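Local structure of glutamate receptor IIB,Glutamate receptor IIB (Drosophila melanogaster, 4WXJ) at residues 96-109 with 224-237. The protein probably serves as a glutamate-gated, kainate-type ion channel subunit of Drosophila muscle, here represented by its ligand-binding domain with glutamate bound. Residues are numbered along the deposited sequence; the frame is centred on the assembly and turned at random.
With GLU (glutamic acid), chain C.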
# COMPACT_ATOMS: atom_id res chain seq x y z
N ASP A 96 0.59 0.31 -4.37
CA ASP A 96 1.25 0.68 -3.11
C ASP A 96 1.77 -0.59 -2.46
O ASP A 96 1.29 -1.02 -1.42
CB ASP A 96 0.30 1.42 -2.17
CG ASP A 96 -1.03 0.73 -2.00
OD1 ASP A 96 -1.52 0.12 -2.98
OD2 ASP A 96 -1.60 0.80 -0.89
N LEU A 97 2.76 -1.20 -3.11
CA LEU A 97 3.29 -2.49 -2.69
C LEU A 97 4.54 -2.29 -1.85
O LEU A 97 5.61 -1.99 -2.37
CB LEU A 97 3.59 -3.37 -3.92
CG LEU A 97 3.89 -4.85 -3.67
CD1 LEU A 97 2.70 -5.57 -3.05
CD2 LEU A 97 4.29 -5.51 -4.98
N THR A 98 4.38 -2.44 -0.54
CA THR A 98 5.45 -2.17 0.40
C THR A 98 6.44 -3.33 0.47
O THR A 98 6.04 -4.49 0.50
CB THR A 98 4.90 -1.91 1.80
OG1 THR A 98 3.94 -0.85 1.74
CG2 THR A 98 6.02 -1.52 2.77
N ILE A 99 7.72 -2.99 0.49
CA ILE A 99 8.77 -4.00 0.60
C ILE A 99 8.86 -4.52 2.03
O ILE A 99 9.11 -3.76 2.96
CB ILE A 99 10.14 -3.43 0.16
CG1 ILE A 99 10.06 -2.95 -1.29
CG2 ILE A 99 11.23 -4.49 0.32
CD1 ILE A 99 11.30 -2.22 -1.77
N THR A 100 8.64 -5.82 2.19
CA THR A 100 8.74 -6.48 3.48
C THR A 100 9.70 -7.66 3.39
O THR A 100 9.96 -8.18 2.30
CB THR A 100 7.38 -6.98 4.00
OG1 THR A 100 6.93 -8.08 3.19
CG2 THR A 100 6.34 -5.86 3.97
N GLN A 101 10.21 -8.08 4.54
CA GLN A 101 11.17 -9.17 4.61
C GLN A 101 10.58 -10.47 4.07
O GLN A 101 11.24 -11.20 3.33
CB GLN A 101 11.64 -9.35 6.06
CG GLN A 101 12.55 -10.54 6.28
CD GLN A 101 11.81 -11.73 6.84
OE1 GLN A 101 11.43 -11.74 8.01
NE2 GLN A 101 11.59 -12.74 6.00
N ALA A 102 9.34 -10.76 4.44
CA ALA A 102 8.67 -11.98 4.01
C ALA A 102 8.47 -11.99 2.49
O ALA A 102 8.67 -13.01 1.84
CB ALA A 102 7.34 -12.13 4.72
N ARG A 103 8.07 -10.85 1.94
CA ARG A 103 7.84 -10.74 0.50
C ARG A 103 9.14 -10.86 -0.28
O ARG A 103 9.20 -11.54 -1.30
CB ARG A 103 7.14 -9.42 0.17
CG ARG A 103 5.70 -9.36 0.63
CD ARG A 103 5.13 -7.97 0.48
NE ARG A 103 3.71 -7.92 0.83
CZ ARG A 103 3.01 -6.80 0.93
NH1 ARG A 103 3.59 -5.63 0.71
NH2 ARG A 103 1.73 -6.85 1.25
N ARG A 104 10.18 -10.19 0.21
CA ARG A 104 11.47 -10.20 -0.46
C ARG A 104 12.09 -11.60 -0.47
O ARG A 104 12.98 -11.89 -1.27
CB ARG A 104 12.42 -9.21 0.21
CG ARG A 104 13.78 -9.06 -0.47
CD ARG A 104 13.65 -8.59 -1.91
NE ARG A 104 14.96 -8.41 -2.53
CZ ARG A 104 15.67 -9.39 -3.08
NH1 ARG A 104 15.22 -10.64 -3.09
NH2 ARG A 104 16.85 -9.12 -3.62
N SER A 105 11.60 -12.47 0.41
CA SER A 105 12.09 -13.84 0.49
C SER A 105 11.59 -14.71 -0.67
O SER A 105 12.23 -15.70 -1.02
CB SER A 105 11.69 -14.48 1.82
OG SER A 105 12.24 -13.78 2.91
N VAL A 106 10.46 -14.33 -1.25
CA VAL A 106 9.81 -15.14 -2.28
C VAL A 106 9.79 -14.47 -3.65
O VAL A 106 9.68 -15.16 -4.67
CB VAL A 106 8.37 -15.49 -1.87
CG1 VAL A 106 8.37 -16.45 -0.68
CG2 VAL A 106 7.57 -14.24 -1.55
N VAL A 107 9.87 -13.15 -3.68
CA VAL A 107 9.96 -12.41 -4.94
C VAL A 107 11.02 -11.32 -4.85
O VAL A 107 11.42 -10.94 -3.75
CB VAL A 107 8.61 -11.78 -5.34
CG1 VAL A 107 7.54 -12.85 -5.51
CG2 VAL A 107 8.16 -10.74 -4.31
N ASP A 108 11.46 -10.83 -6.00
CA ASP A 108 12.44 -9.75 -6.04
C ASP A 108 11.73 -8.40 -6.09
O ASP A 108 10.52 -8.33 -6.33
CB ASP A 108 13.36 -9.90 -7.25
CG ASP A 108 14.82 -9.65 -6.92
OD1 ASP A 108 15.11 -8.69 -6.17
OD2 ASP A 108 15.67 -10.43 -7.39
N PHE A 109 12.48 -7.33 -5.86
CA PHE A 109 11.95 -5.97 -5.96
C PHE A 109 12.91 -5.08 -6.73
O PHE A 109 14.13 -5.28 -6.70
CB PHE A 109 11.71 -5.38 -4.58
CG PHE A 109 10.37 -5.72 -3.99
CD1 PHE A 109 10.21 -6.84 -3.18
CD2 PHE A 109 9.26 -4.93 -4.24
CE1 PHE A 109 8.98 -7.15 -2.64
CE2 PHE A 109 8.03 -5.24 -3.70
CZ PHE A 109 7.89 -6.35 -2.90
N LYS A 224 9.38 3.15 5.26
CA LYS A 224 8.88 2.13 4.34
C LYS A 224 9.05 2.59 2.89
O LYS A 224 9.19 3.78 2.62
CB LYS A 224 7.42 1.82 4.65
CG LYS A 224 7.15 1.43 6.10
CD LYS A 224 7.97 0.21 6.54
CE LYS A 224 7.89 0.01 8.05
NZ LYS A 224 8.95 -0.93 8.53
N HIS A 225 9.02 1.62 1.97
CA HIS A 225 9.25 1.89 0.56
C HIS A 225 8.29 1.10 -0.32
O HIS A 225 7.99 -0.06 -0.04
CB HIS A 225 10.69 1.52 0.16
CG HIS A 225 11.74 1.98 1.13
ND1 HIS A 225 12.26 3.24 1.11
CD2 HIS A 225 12.35 1.32 2.14
CE1 HIS A 225 13.17 3.36 2.08
NE2 HIS A 225 13.24 2.21 2.71
N TYR A 226 7.82 1.74 -1.40
CA TYR A 226 7.09 1.04 -2.45
C TYR A 226 8.06 0.63 -3.55
O TYR A 226 8.88 1.43 -4.00
CB TYR A 226 6.00 1.92 -3.06
CG TYR A 226 4.86 2.28 -2.13
CD1 TYR A 226 4.57 1.52 -1.00
CD2 TYR A 226 4.08 3.40 -2.39
CE1 TYR A 226 3.53 1.87 -0.16
CE2 TYR A 226 3.04 3.75 -1.56
CZ TYR A 226 2.77 2.98 -0.45
OH TYR A 226 1.72 3.34 0.38
N GLY A 227 7.95 -0.62 -3.99
CA GLY A 227 8.78 -1.14 -5.06
C GLY A 227 7.96 -1.97 -6.03
O GLY A 227 6.92 -2.52 -5.67
N ILE A 228 8.43 -2.06 -7.27
CA ILE A 228 7.83 -2.95 -8.24
C ILE A 228 8.32 -4.36 -7.98
O ILE A 228 9.53 -4.61 -7.93
CB ILE A 228 8.16 -2.53 -9.69
CG1 ILE A 228 7.50 -1.18 -10.00
CG2 ILE A 228 7.69 -3.61 -10.68
CD1 ILE A 228 7.79 -0.65 -11.40
N ALA A 229 7.38 -5.29 -7.82
CA ALA A 229 7.72 -6.68 -7.55
C ALA A 229 7.92 -7.45 -8.86
O ALA A 229 7.14 -7.30 -9.80
CB ALA A 229 6.64 -7.34 -6.71
N VAL A 230 8.97 -8.26 -8.91
CA VAL A 230 9.23 -9.13 -10.04
C VAL A 230 9.69 -10.50 -9.54
O VAL A 230 10.14 -10.61 -8.40
CB VAL A 230 10.30 -8.54 -10.99
CG1 VAL A 230 9.84 -7.20 -11.54
CG2 VAL A 230 11.64 -8.40 -10.28
N PRO A 231 9.58 -11.54 -10.38
CA PRO A 231 10.04 -12.86 -9.96
C PRO A 231 11.52 -12.86 -9.60
O PRO A 231 12.28 -12.08 -10.17
CB PRO A 231 9.78 -13.74 -11.19
CG PRO A 231 8.74 -13.01 -11.96
CD PRO A 231 9.01 -11.56 -11.73
N LEU A 232 11.92 -13.70 -8.65
CA LEU A 232 13.30 -13.77 -8.20
C LEU A 232 14.27 -13.96 -9.37
O LEU A 232 14.07 -14.84 -10.21
CB LEU A 232 13.48 -14.89 -7.18
CG LEU A 232 13.01 -14.56 -5.76
CD1 LEU A 232 12.87 -15.83 -4.93
CD2 LEU A 232 13.97 -13.59 -5.08
N ASN A 233 15.30 -13.13 -9.41
CA ASN A 233 16.34 -13.21 -10.42
C ASN A 233 15.81 -13.00 -11.84
O ASN A 233 16.31 -13.60 -12.79
CB ASN A 233 17.06 -14.56 -10.33
CG ASN A 233 17.58 -14.83 -8.93
OD1 ASN A 233 18.18 -13.96 -8.30
ND2 ASN A 233 17.35 -16.04 -8.44
N ALA A 234 14.81 -12.14 -11.98
CA ALA A 234 14.30 -11.76 -13.29
C ALA A 234 15.34 -10.90 -14.00
O ALA A 234 15.98 -10.04 -13.38
CB ALA A 234 12.98 -11.02 -13.17
N ASP A 235 15.51 -11.12 -15.30
CA ASP A 235 16.56 -10.45 -16.06
C ASP A 235 16.19 -9.02 -16.44
O ASP A 235 17.03 -8.28 -16.98
CB ASP A 235 16.89 -11.25 -17.32
CG ASP A 235 15.73 -11.31 -18.30
OD1 ASP A 235 14.57 -11.28 -17.85
OD2 ASP A 235 15.98 -11.38 -19.52
N PHE A 236 14.95 -8.62 -16.17
CA PHE A 236 14.48 -7.28 -16.49
C PHE A 236 14.31 -6.43 -15.22
O PHE A 236 13.67 -5.38 -15.25
CB PHE A 236 13.16 -7.35 -17.27
CG PHE A 236 12.09 -8.13 -16.57
CD1 PHE A 236 11.21 -7.51 -15.70
CD2 PHE A 236 11.94 -9.49 -16.80
CE1 PHE A 236 10.22 -8.22 -15.06
CE2 PHE A 236 10.95 -10.21 -16.17
CZ PHE A 236 10.09 -9.58 -15.30
N ARG A 237 14.87 -6.90 -14.12
CA ARG A 237 14.81 -6.18 -12.85
C ARG A 237 15.64 -4.89 -12.93
O ARG A 237 15.14 -3.81 -12.63
CB ARG A 237 15.31 -7.06 -11.71
CG ARG A 237 15.36 -6.36 -10.35
CD ARG A 237 15.87 -7.30 -9.27
NE ARG A 237 17.18 -7.85 -9.60
CZ ARG A 237 18.35 -7.29 -9.26
NH1 ARG A 237 18.39 -6.17 -8.56
NH2 ARG A 237 19.48 -7.88 -9.62
N GLU C . 1.29 -1.02 1.20
CA GLU C . 0.87 -2.04 2.19
C GLU C . 1.30 -3.43 1.73
O GLU C . 2.03 -3.56 0.75
CB GLU C . -0.64 -1.99 2.41
CG GLU C . -1.12 -0.78 3.19
CD GLU C . -0.96 -0.94 4.70
OE1 GLU C . -1.16 0.07 5.42
OE2 GLU C . -0.65 -2.05 5.18
OXT GLU C . 0.93 -4.45 2.33
O HOH W 1 9.62 -0.97 3.01
O HOH W 2 9.48 -15.14 -7.29
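Tyr226 packs one face of its ring against CA and CB of Asp96, and that CB makes a CH-pi contact 3.8 Å from the ring centroid. With CG beside its own backbone N (chi1 -65°), the ring turns back along the 96-98 loop and presents its edge to Thr98, CE1 lying 3.3 Å from OG1. Its hydroxyl is held by Glu200 and Thr202. Replacing the tyrosine by an alanine is likely to strip Asp96 CB of its ring face and Glu200 of one of its hydroxyl partners, freeing the loop that receives the ligand's amino group to shift. Two backbone bonds, Gly227 N to Leu97 O and Ile99 N to His225 O, fix Thr98 against the strand. Beyond them the core is tight: Leu97 CD2 presses to 3.4 Å from Ala229 CB, which also sits over one face of the Phe109 ring, while Gly227 O meets that ring's edge. Asp108 and Val230 then pair in antiparallel fashion.

The far end is looser, with Leu232 and Arg104 exposed. Leu232 reaches Val106 O with CD1, and a water joins that carbonyl to Leu232 N. The carboxylate of buried Asp108 ties this side to the strand pair: OD2 makes a long salt bridge to Arg237 NE (3.7 Å) and OD1 one to Arg104 NH2 (3.1 Å), both by charge alone.

At the ligand, Arg103 NH1 and NH2 grip the two alpha-carboxylate oxygens, NH1 to O at 2.6 Å, while Asp96 O and Thr98 OG1 take the amino group: the amino-acid site of the bilobed, periplasmic-binding-protein-like ligand-binding domain of ionotropic glutamate receptors.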